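Local coordinates for protein myosin IE heavy chain (Dictyostelium discoideum, PDB 1LKX) that binds actin and hydrolyses ATP as the motor domain of a single-headed myosin of class one, and may move membranes relative to actin, at residues L459-D470 and V516-K524; K450-D460 and T561-N571. All coordinates share one frame; numbering follows the deposited sequence.

Contact 1: L459-D470 and V516-K524; sequences LDEACLIAKSTD and VRGFLDKNK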
loop_
_atom_site.group_PDB
_atom_site.type_symbol
_atom_site.label_atom_id
_atom_site.label_comp_id
_atom_site.label_asym_id
_atom_site.label_seq_id
_atom_site.Cartn_x
_atom_site.Cartn_y
_atom_site.Cartn_z
ATOM N N LEU A 459 12.499 4.997 20.141
ATOM C CA LEU A 459 12.364 6.316 19.535
ATOM C C LEU A 459 11.194 7.055 20.170
ATOM O O LEU A 459 11.217 8.273 20.317
ATOM C CB LEU A 459 12.158 6.173 18.017
ATOM C CG LEU A 459 12.141 7.376 17.053
ATOM C CD1 LEU A 459 10.721 7.742 16.760
ATOM C CD2 LEU A 459 12.924 8.555 17.613
ATOM N N ASP A 460 10.171 6.305 20.549
ATOM C CA ASP A 460 8.992 6.881 21.181
ATOM C C ASP A 460 9.364 7.433 22.554
ATOM O O ASP A 460 9.248 8.632 22.822
ATOM C CB ASP A 460 7.926 5.797 21.342
ATOM C CG ASP A 460 6.736 6.004 20.433
ATOM O OD1 ASP A 460 6.923 6.462 19.281
ATOM O OD2 ASP A 460 5.607 5.690 20.870
ATOM N N GLU A 461 9.818 6.531 23.416
ATOM C CA GLU A 461 10.219 6.861 24.772
ATOM C C GLU A 461 11.309 7.925 24.805
ATOM O O GLU A 461 11.396 8.702 25.755
ATOM C CB GLU A 461 10.677 5.583 25.477
ATOM C CG GLU A 461 11.324 5.791 26.832
ATOM C CD GLU A 461 12.807 6.090 26.719
ATOM O OE1 GLU A 461 13.548 5.209 26.225
ATOM O OE2 GLU A 461 13.227 7.202 27.118
ATOM N N ALA A 462 12.137 7.964 23.768
ATOM C CA ALA A 462 13.199 8.958 23.687
ATOM C C ALA A 462 12.605 10.341 23.419
ATOM O O ALA A 462 13.242 11.358 23.682
ATOM C CB ALA A 462 14.176 8.588 22.582
ATOM N N CYS A 463 11.383 10.374 22.892
ATOM C CA CYS A 463 10.712 11.633 22.598
ATOM C C CYS A 463 10.261 12.316 23.873
ATOM O O CYS A 463 10.179 13.542 23.945
ATOM C CB CYS A 463 9.494 11.399 21.709
ATOM S SG CYS A 463 9.864 11.182 19.961
ATOM N N LEU A 464 9.960 11.507 24.877
ATOM C CA LEU A 464 9.505 12.016 26.156
ATOM C C LEU A 464 10.568 12.853 26.860
ATOM O O LEU A 464 10.253 13.854 27.494
ATOM C CB LEU A 464 9.086 10.849 27.046
ATOM C CG LEU A 464 8.007 9.940 26.453
ATOM C CD1 LEU A 464 7.688 8.811 27.424
ATOM C CD2 LEU A 464 6.769 10.759 26.154
ATOM N N ILE A 465 11.826 12.438 26.756
ATOM C CA ILE A 465 12.931 13.157 27.385
ATOM C C ILE A 465 13.234 14.430 26.601
ATOM O O ILE A 465 13.910 14.392 25.576
ATOM C CB ILE A 465 14.172 12.283 27.413
ATOM C CG1 ILE A 465 13.829 10.945 28.075
ATOM C CG2 ILE A 465 15.299 13.017 28.118
ATOM C CD1 ILE A 465 14.866 9.853 27.856
ATOM N N ALA A 466 12.739 15.555 27.100
ATOM C CA ALA A 466 12.908 16.849 26.442
ATOM C C ALA A 466 14.347 17.263 26.192
ATOM O O ALA A 466 14.599 18.274 25.540
ATOM C CB ALA A 466 12.190 17.935 27.242
ATOM N N LYS A 467 15.296 16.491 26.703
ATOM C CA LYS A 467 16.699 16.830 26.506
ATOM C C LYS A 467 17.349 16.099 25.340
ATOM O O LYS A 467 18.174 16.675 24.632
ATOM C CB LYS A 467 17.491 16.569 27.787
ATOM C CG LYS A 467 16.973 17.350 28.986
ATOM C CD LYS A 467 16.603 18.804 28.629
ATOM C CE LYS A 467 17.750 19.555 27.954
ATOM N NZ LYS A 467 18.967 19.612 28.809
ATOM N N SER A 468 16.963 14.839 25.137
ATOM C CA SER A 468 17.513 14.008 24.065
ATOM C C SER A 468 17.392 14.611 22.663
ATOM O O SER A 468 16.522 15.448 22.402
ATOM C CB SER A 468 16.851 12.627 24.084
ATOM O OG SER A 468 15.449 12.740 23.935
ATOM N N THR A 469 18.286 14.171 21.773
ATOM C CA THR A 469 18.327 14.626 20.382
ATOM C C THR A 469 18.479 13.427 19.456
ATOM O O THR A 469 18.783 12.322 19.905
ATOM C CB THR A 469 19.524 15.572 20.121
ATOM O OG1 THR A 469 20.757 14.875 20.364
ATOM C CG2 THR A 469 19.443 16.784 21.020
ATOM N N ASP A 470 18.264 13.647 18.163
ATOM C CA ASP A 470 18.397 12.580 17.178
ATOM C C ASP A 470 19.611 11.717 17.492
ATOM O O ASP A 470 19.530 10.492 17.490
ATOM C CB ASP A 470 18.557 13.180 15.783
ATOM C CG ASP A 470 17.296 13.858 15.290
ATOM O OD1 ASP A 470 17.402 14.721 14.395
ATOM O OD2 ASP A 470 16.196 13.525 15.783
ATOM N N VAL A 516 19.109 9.068 10.998
ATOM C CA VAL A 516 18.383 9.492 12.193
ATOM C C VAL A 516 17.949 10.962 12.204
ATOM O O VAL A 516 17.079 11.343 12.973
ATOM C CB VAL A 516 19.231 9.220 13.457
ATOM C CG1 VAL A 516 18.497 9.668 14.686
ATOM C CG2 VAL A 516 19.528 7.762 13.569
ATOM N N ARG A 517 18.548 11.781 11.346
ATOM C CA ARG A 517 18.231 13.205 11.278
ATOM C C ARG A 517 16.739 13.512 11.137
ATOM O O ARG A 517 16.102 13.145 10.154
ATOM C CB ARG A 517 18.985 13.840 10.108
ATOM C CG ARG A 517 19.099 15.363 10.164
ATOM C CD ARG A 517 19.770 15.947 8.909
ATOM N NE ARG A 517 20.729 15.041 8.263
ATOM C CZ ARG A 517 21.768 14.457 8.862
ATOM N NH1 ARG A 517 22.018 14.665 10.155
ATOM N NH2 ARG A 517 22.566 13.659 8.158
ATOM N N GLY A 518 16.190 14.200 12.130
ATOM C CA GLY A 518 14.788 14.573 12.095
ATOM C C GLY A 518 13.812 13.532 12.597
ATOM O O GLY A 518 12.611 13.770 12.618
ATOM N N PHE A 519 14.317 12.377 13.006
ATOM C CA PHE A 519 13.466 11.300 13.507
ATOM C C PHE A 519 12.591 11.674 14.703
ATOM O O PHE A 519 11.467 11.197 14.815
ATOM C CB PHE A 519 14.316 10.081 13.883
ATOM C CG PHE A 519 14.345 9.009 12.833
ATOM C CD1 PHE A 519 14.678 9.311 11.521
ATOM C CD2 PHE A 519 14.049 7.693 13.163
ATOM C CE1 PHE A 519 14.716 8.315 10.546
ATOM C CE2 PHE A 519 14.084 6.695 12.199
ATOM C CZ PHE A 519 14.418 7.007 10.887
ATOM N N LEU A 520 13.093 12.518 15.597
ATOM C CA LEU A 520 12.303 12.883 16.759
ATOM C C LEU A 520 11.106 13.744 16.427
ATOM O O LEU A 520 9.979 13.384 16.744
ATOM C CB LEU A 520 13.166 13.582 17.807
ATOM C CG LEU A 520 14.032 12.607 18.599
ATOM C CD1 LEU A 520 14.883 13.377 19.577
ATOM C CD2 LEU A 520 13.153 11.603 19.326
ATOM N N ASP A 521 11.341 14.878 15.783
ATOM C CA ASP A 521 10.238 15.759 15.457
ATOM C C ASP A 521 9.295 15.124 14.451
ATOM O O ASP A 521 8.152 15.552 14.329
ATOM C CB ASP A 521 10.747 17.096 14.926
ATOM C CG ASP A 521 11.308 16.987 13.533
ATOM O OD1 ASP A 521 12.332 16.290 13.367
ATOM O OD2 ASP A 521 10.724 17.593 12.605
ATOM N N LYS A 522 9.765 14.111 13.731
ATOM C CA LYS A 522 8.915 13.420 12.763
ATOM C C LYS A 522 7.955 12.491 13.514
ATOM O O LYS A 522 6.790 12.339 13.148
ATOM C CB LYS A 522 9.762 12.587 11.801
ATOM C CG LYS A 522 10.460 13.369 10.716
ATOM C CD LYS A 522 9.700 13.296 9.403
ATOM C CE LYS A 522 10.539 13.856 8.254
ATOM N NZ LYS A 522 11.837 13.129 8.066
ATOM N N ASN A 523 8.465 11.870 14.570
ATOM C CA ASN A 523 7.680 10.952 15.382
ATOM C C ASN A 523 6.793 11.753 16.320
ATOM O O ASN A 523 5.663 11.363 16.605
ATOM C CB ASN A 523 8.625 10.051 16.176
ATOM C CG ASN A 523 7.901 8.990 16.976
ATOM O OD1 ASN A 523 6.998 8.320 16.472
ATOM N ND2 ASN A 523 8.311 8.817 18.231
ATOM N N LYS A 524 7.315 12.877 16.805
ATOM C CA LYS A 524 6.550 13.733 17.705
ATOM C C LYS A 524 5.301 14.157 16.958
ATOM O O LYS A 524 4.191 14.052 17.475
ATOM C CB LYS A 524 7.377 14.957 18.141
ATOM C CG LYS A 524 8.401 14.640 19.226
ATOM C CD LYS A 524 9.237 15.841 19.623
ATOM C CE LYS A 524 10.287 15.440 20.672
ATOM N NZ LYS A 524 11.270 16.524 21.004
#
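L520 fits between L459, A462 and C463 of helix 455-464 and D470 at the start of the next helix. L520 CD2 meets C463 SG at 3.4 Å and L459 CD2 at 3.5 Å. L520 CD1 turns to the other side and reaches T469 C at 3.6 Å. F519 adds its backbone and CB beside L459, and its ring meets F398 of helix 398-430 edge to face. This is the tightly packed part. The short axes of helices 459-464 and 519-524 stand almost perpendicular, at 92°.

N523 borders it with a polar group. Its CG is anti to the backbone N (chi1 -176°), which carries the amide across to helix 455-464. N523 ND2 donates to D460 OD1 at 2.9 Å, in the amide plane of N523, on the anti side of the D460 carboxylate but tilted well out of its plane. N523 ND2 also donates to C463 SG at 3.3 Å. N523 OD1 accepts a hydrogen bond from G563 N, and T561 is the main partner of D460.

D470 holds the beginning of the other helix. G518 N donates a hydrogen bond to D470 OD1 at 2.6 Å from above the carboxylate plane. L520 N donates one to D470 OD2 at 3.3 Å, nearly along its C-O axis. G518, with positive phi, suits the type II turn V516-F519.

The solvent side is looser. K524 lies extended there, with K524 CE 3.8 Å from C463 O. R517 points away and pairs with D515.

Helices 455-464 and 519-524 belong to the lower 50 kDa region of the motor. D470 is bound by backbone amides at a helix start and not by a basic side chain of the two segments, which would probably favour its charged form.

Contact 2: K450-D460 and T561-N571; sequences KKPIGLISLLD and TAGSQFRNAMN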
loop_
_atom_site.group_PDB
_atom_site.type_symbol
_atom_site.label_atom_id
_atom_site.label_comp_id
_atom_site.label_asym_id
_atom_site.label_seq_id
_atom_site.Cartn_x
_atom_site.Cartn_y
_atom_site.Cartn_z
ATOM N N LYS A 450 8.962 -2.999 17.427
ATOM C CA LYS A 450 7.559 -2.914 17.806
ATOM C C LYS A 450 7.330 -2.786 19.313
ATOM O O LYS A 450 6.953 -1.706 19.791
ATOM C CB LYS A 450 6.780 -4.124 17.275
ATOM C CG LYS A 450 6.401 -4.038 15.798
ATOM C CD LYS A 450 5.406 -5.115 15.398
ATOM C CE LYS A 450 5.998 -6.490 15.584
ATOM N NZ LYS A 450 4.974 -7.544 15.454
ATOM N N LYS A 451 7.577 -3.868 20.062
ATOM C CA LYS A 451 7.332 -3.880 21.514
ATOM C C LYS A 451 8.491 -3.372 22.385
ATOM O O LYS A 451 9.564 -3.102 21.845
ATOM C CB LYS A 451 6.892 -5.288 21.928
ATOM C CG LYS A 451 5.507 -5.668 21.366
ATOM C CD LYS A 451 5.559 -5.971 19.865
ATOM C CE LYS A 451 4.172 -6.059 19.227
ATOM N NZ LYS A 451 3.566 -4.718 18.977
ATOM N N PRO A 452 8.292 -3.233 23.733
ATOM C CA PRO A 452 9.291 -2.749 24.724
ATOM C C PRO A 452 10.720 -3.113 24.361
ATOM O O PRO A 452 11.093 -4.286 24.431
ATOM C CB PRO A 452 8.862 -3.426 26.017
ATOM C CG PRO A 452 7.392 -3.428 25.888
ATOM C CD PRO A 452 7.142 -3.833 24.437
ATOM N N ILE A 453 11.525 -2.116 24.001
ATOM C CA ILE A 453 12.909 -2.354 23.568
ATOM C C ILE A 453 12.867 -2.712 22.077
ATOM O O ILE A 453 13.324 -3.775 21.658
ATOM C CB ILE A 453 13.583 -3.533 24.313
ATOM C CG1 ILE A 453 13.488 -3.336 25.821
ATOM C CG2 ILE A 453 15.040 -3.624 23.928
ATOM C CD1 ILE A 453 13.885 -4.560 26.600
ATOM N N GLY A 454 12.284 -1.818 21.287
ATOM C CA GLY A 454 12.183 -2.022 19.856
ATOM C C GLY A 454 12.455 -0.667 19.252
ATOM O O GLY A 454 12.339 0.338 19.947
ATOM N N LEU A 455 12.812 -0.617 17.976
ATOM C CA LEU A 455 13.109 0.663 17.355
ATOM C C LEU A 455 12.087 1.760 17.625
ATOM O O LEU A 455 12.410 2.762 18.258
ATOM C CB LEU A 455 13.283 0.504 15.854
ATOM C CG LEU A 455 14.478 -0.318 15.394
ATOM C CD1 LEU A 455 14.523 -0.304 13.877
ATOM C CD2 LEU A 455 15.758 0.251 15.977
ATOM N N ILE A 456 10.854 1.594 17.164
ATOM C CA ILE A 456 9.881 2.652 17.383
ATOM C C ILE A 456 9.490 2.851 18.833
ATOM O O ILE A 456 8.997 3.918 19.204
ATOM C CB ILE A 456 8.606 2.461 16.527
ATOM C CG1 ILE A 456 8.082 1.035 16.650
ATOM C CG2 ILE A 456 8.910 2.802 15.069
ATOM C CD1 ILE A 456 6.911 0.762 15.713
ATOM N N SER A 457 9.719 1.837 19.663
ATOM C CA SER A 457 9.394 1.966 21.076
ATOM C C SER A 457 10.482 2.790 21.776
ATOM O O SER A 457 10.195 3.566 22.674
ATOM C CB SER A 457 9.256 0.589 21.714
ATOM O OG SER A 457 8.367 0.645 22.814
ATOM N N LEU A 458 11.731 2.622 21.362
ATOM C CA LEU A 458 12.825 3.394 21.929
ATOM C C LEU A 458 12.697 4.837 21.443
ATOM O O LEU A 458 12.778 5.780 22.222
ATOM C CB LEU A 458 14.172 2.834 21.473
ATOM C CG LEU A 458 14.835 1.663 22.202
ATOM C CD1 LEU A 458 15.127 2.061 23.636
ATOM C CD2 LEU A 458 13.951 0.441 22.156
ATOM N N LEU A 459 12.499 4.997 20.141
ATOM C CA LEU A 459 12.364 6.316 19.535
ATOM C C LEU A 459 11.194 7.055 20.170
ATOM O O LEU A 459 11.217 8.273 20.317
ATOM C CB LEU A 459 12.158 6.173 18.017
ATOM C CG LEU A 459 12.141 7.376 17.053
ATOM C CD1 LEU A 459 10.721 7.742 16.760
ATOM C CD2 LEU A 459 12.924 8.555 17.613
ATOM N N ASP A 460 10.171 6.305 20.549
ATOM C CA ASP A 460 8.992 6.881 21.181
ATOM C C ASP A 460 9.364 7.433 22.554
ATOM O O ASP A 460 9.248 8.632 22.822
ATOM C CB ASP A 460 7.926 5.797 21.342
ATOM C CG ASP A 460 6.736 6.004 20.433
ATOM O OD1 ASP A 460 6.923 6.462 19.281
ATOM O OD2 ASP A 460 5.607 5.690 20.870
ATOM N N THR A 561 2.753 9.613 19.121
ATOM C CA THR A 561 3.758 9.344 18.098
ATOM C C THR A 561 3.303 8.640 16.826
ATOM O O THR A 561 2.730 7.555 16.869
ATOM C CB THR A 561 4.921 8.542 18.690
ATOM O OG1 THR A 561 4.401 7.445 19.443
ATOM C CG2 THR A 561 5.764 9.416 19.594
ATOM N N ALA A 562 3.589 9.269 15.691
ATOM C CA ALA A 562 3.229 8.725 14.389
ATOM C C ALA A 562 3.626 7.265 14.329
ATOM O O ALA A 562 2.906 6.446 13.766
ATOM C CB ALA A 562 3.934 9.498 13.284
ATOM N N GLY A 563 4.772 6.951 14.930
ATOM C CA GLY A 563 5.285 5.589 14.932
ATOM C C GLY A 563 4.427 4.545 15.618
ATOM O O GLY A 563 3.943 3.615 14.979
ATOM N N SER A 564 4.246 4.688 16.925
ATOM C CA SER A 564 3.431 3.745 17.682
ATOM C C SER A 564 2.019 3.667 17.100
ATOM O O SER A 564 1.355 2.632 17.180
ATOM C CB SER A 564 3.368 4.169 19.153
ATOM O OG SER A 564 2.933 5.512 19.275
ATOM N N GLN A 565 1.571 4.768 16.506
ATOM C CA GLN A 565 0.246 4.830 15.912
ATOM C C GLN A 565 0.160 4.004 14.634
ATOM O O GLN A 565 -0.826 3.295 14.410
ATOM C CB GLN A 565 -0.117 6.281 15.622
ATOM C CG GLN A 565 -1.608 6.508 15.440
ATOM C CD GLN A 565 -1.974 7.968 15.542
ATOM O OE1 GLN A 565 -1.695 8.617 16.554
ATOM N NE2 GLN A 565 -2.596 8.501 14.492
ATOM N N PHE A 566 1.192 4.107 13.797
ATOM C CA PHE A 566 1.250 3.352 12.555
ATOM C C PHE A 566 1.421 1.890 12.935
ATOM O O PHE A 566 0.933 0.991 12.245
ATOM C CB PHE A 566 2.430 3.820 11.700
ATOM C CG PHE A 566 2.535 3.125 10.374
ATOM C CD1 PHE A 566 1.498 3.181 9.464
ATOM C CD2 PHE A 566 3.673 2.404 10.038
ATOM C CE1 PHE A 566 1.592 2.528 8.241
ATOM C CE2 PHE A 566 3.779 1.747 8.817
ATOM C CZ PHE A 566 2.739 1.807 7.916
ATOM N N ARG A 567 2.108 1.657 14.048
ATOM C CA ARG A 567 2.323 0.299 14.524
ATOM C C ARG A 567 0.978 -0.346 14.826
ATOM O O ARG A 567 0.810 -1.542 14.613
ATOM C CB ARG A 567 3.224 0.294 15.771
ATOM C CG ARG A 567 2.754 -0.630 16.883
ATOM C CD ARG A 567 3.862 -1.459 17.520
ATOM N NE ARG A 567 4.946 -0.679 18.120
ATOM C CZ ARG A 567 4.791 0.303 19.005
ATOM N NH1 ARG A 567 3.577 0.663 19.416
ATOM N NH2 ARG A 567 5.869 0.916 19.490
ATOM N N ASN A 568 0.020 0.443 15.311
ATOM C CA ASN A 568 -1.308 -0.081 15.633
ATOM C C ASN A 568 -2.080 -0.374 14.381
ATOM O O ASN A 568 -2.704 -1.424 14.245
ATOM C CB ASN A 568 -2.121 0.914 16.440
ATOM C CG ASN A 568 -1.468 1.276 17.741
ATOM O OD1 ASN A 568 -0.905 0.416 18.435
ATOM N ND2 ASN A 568 -1.549 2.556 18.101
ATOM N N ALA A 569 -2.046 0.595 13.476
ATOM C CA ALA A 569 -2.731 0.495 12.203
ATOM C C ALA A 569 -2.340 -0.795 11.524
ATOM O O ALA A 569 -3.201 -1.491 10.986
ATOM C CB ALA A 569 -2.362 1.672 11.328
ATOM N N MET A 570 -1.045 -1.116 11.568
ATOM C CA MET A 570 -0.534 -2.329 10.937
ATOM C C MET A 570 -0.958 -3.615 11.624
ATOM O O MET A 570 -1.299 -4.588 10.964
ATOM C CB MET A 570 0.993 -2.274 10.829
ATOM C CG MET A 570 1.513 -1.167 9.894
ATOM S SD MET A 570 0.713 -1.163 8.251
ATOM C CE MET A 570 1.386 -2.669 7.561
ATOM N N ASN A 571 -0.943 -3.626 12.945
ATOM C CA ASN A 571 -1.354 -4.816 13.678
ATOM C C ASN A 571 -2.858 -5.020 13.547
ATOM O O ASN A 571 -3.349 -6.151 13.575
ATOM C CB ASN A 571 -0.975 -4.694 15.151
ATOM C CG ASN A 571 0.517 -4.580 15.353
ATOM O OD1 ASN A 571 1.297 -5.253 14.676
ATOM N ND2 ASN A 571 0.928 -3.737 16.299
#
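R567 reaches over I456 to the backbone of K450. Its chain bends at chi2 and again at chi3 (59°), which curls the guanidinium back toward the loop before helix 455-464. K450 O lies over one face of that group, 3.1 Å from R567 CZ. S457 N sits at its edge, in plane. I456 crosses R567 obliquely. Its CG1 is placed between the backbone N and the carbonyl carbon (chi1 49°), and the chain then runs straight on. I456 CD1 therefore comes 3.4 Å from R567 NE and also touches R567 CB.

Both lysines cross the arginine obliquely. K450 packs its CB and CG against R567 CD. Its chi1 and extended chi2 carry CD toward N571 OD1, and the bend at chi3 then turns CE and NZ. N571 OD1 accepts a hydrogen bond from K409 NZ of helix 398-430. K451 is bent at chi2 and chi4 and sets its NZ 3.6 Å from R567 CD. The like charges of K451 NZ and R567 NE are 4.4 Å apart.

Helix 562-577 follows the unmodelled loop 2 and lies in the actin-binding region of the motor. It packs against helix 455-464 in a nearly antiparallel way, with 148° between the short axes. G563 has no side chain, so the backbones approach closely beside I456.

T561 is the N-cap residue of helix 562-577. Its hydroxyl hydrogen-bonds to the carboxylate of D460, with T561 OG1 2.6 Å from D460 OD2 and 2.7 Å from D460 OD1. S564 OG lies 3.1 Å from D460 OD2, a weak hydrogen bond at most. R567 NH2 stays 5.0 Å from D460 OD2.

From the N terminus, the chain first passes 450-460, which opens contact 2, and runs straight into 459-470, which opens contact 1. L459 and D460 belong to both. After 45 intervening residues, 516-524 returns and closes contact 1. The longer excursion of 100 residues ends at 561-571, which closes contact 2, so the first loop is wholly enclosed by the second. Their centres are about 13 Å apart. The two returning segments also meet through their backbones: N523 O is 3.1 Å from A562 N, a probable hydrogen bond. Helix 455-464 is thus joined to helices 519-524 and 562-577.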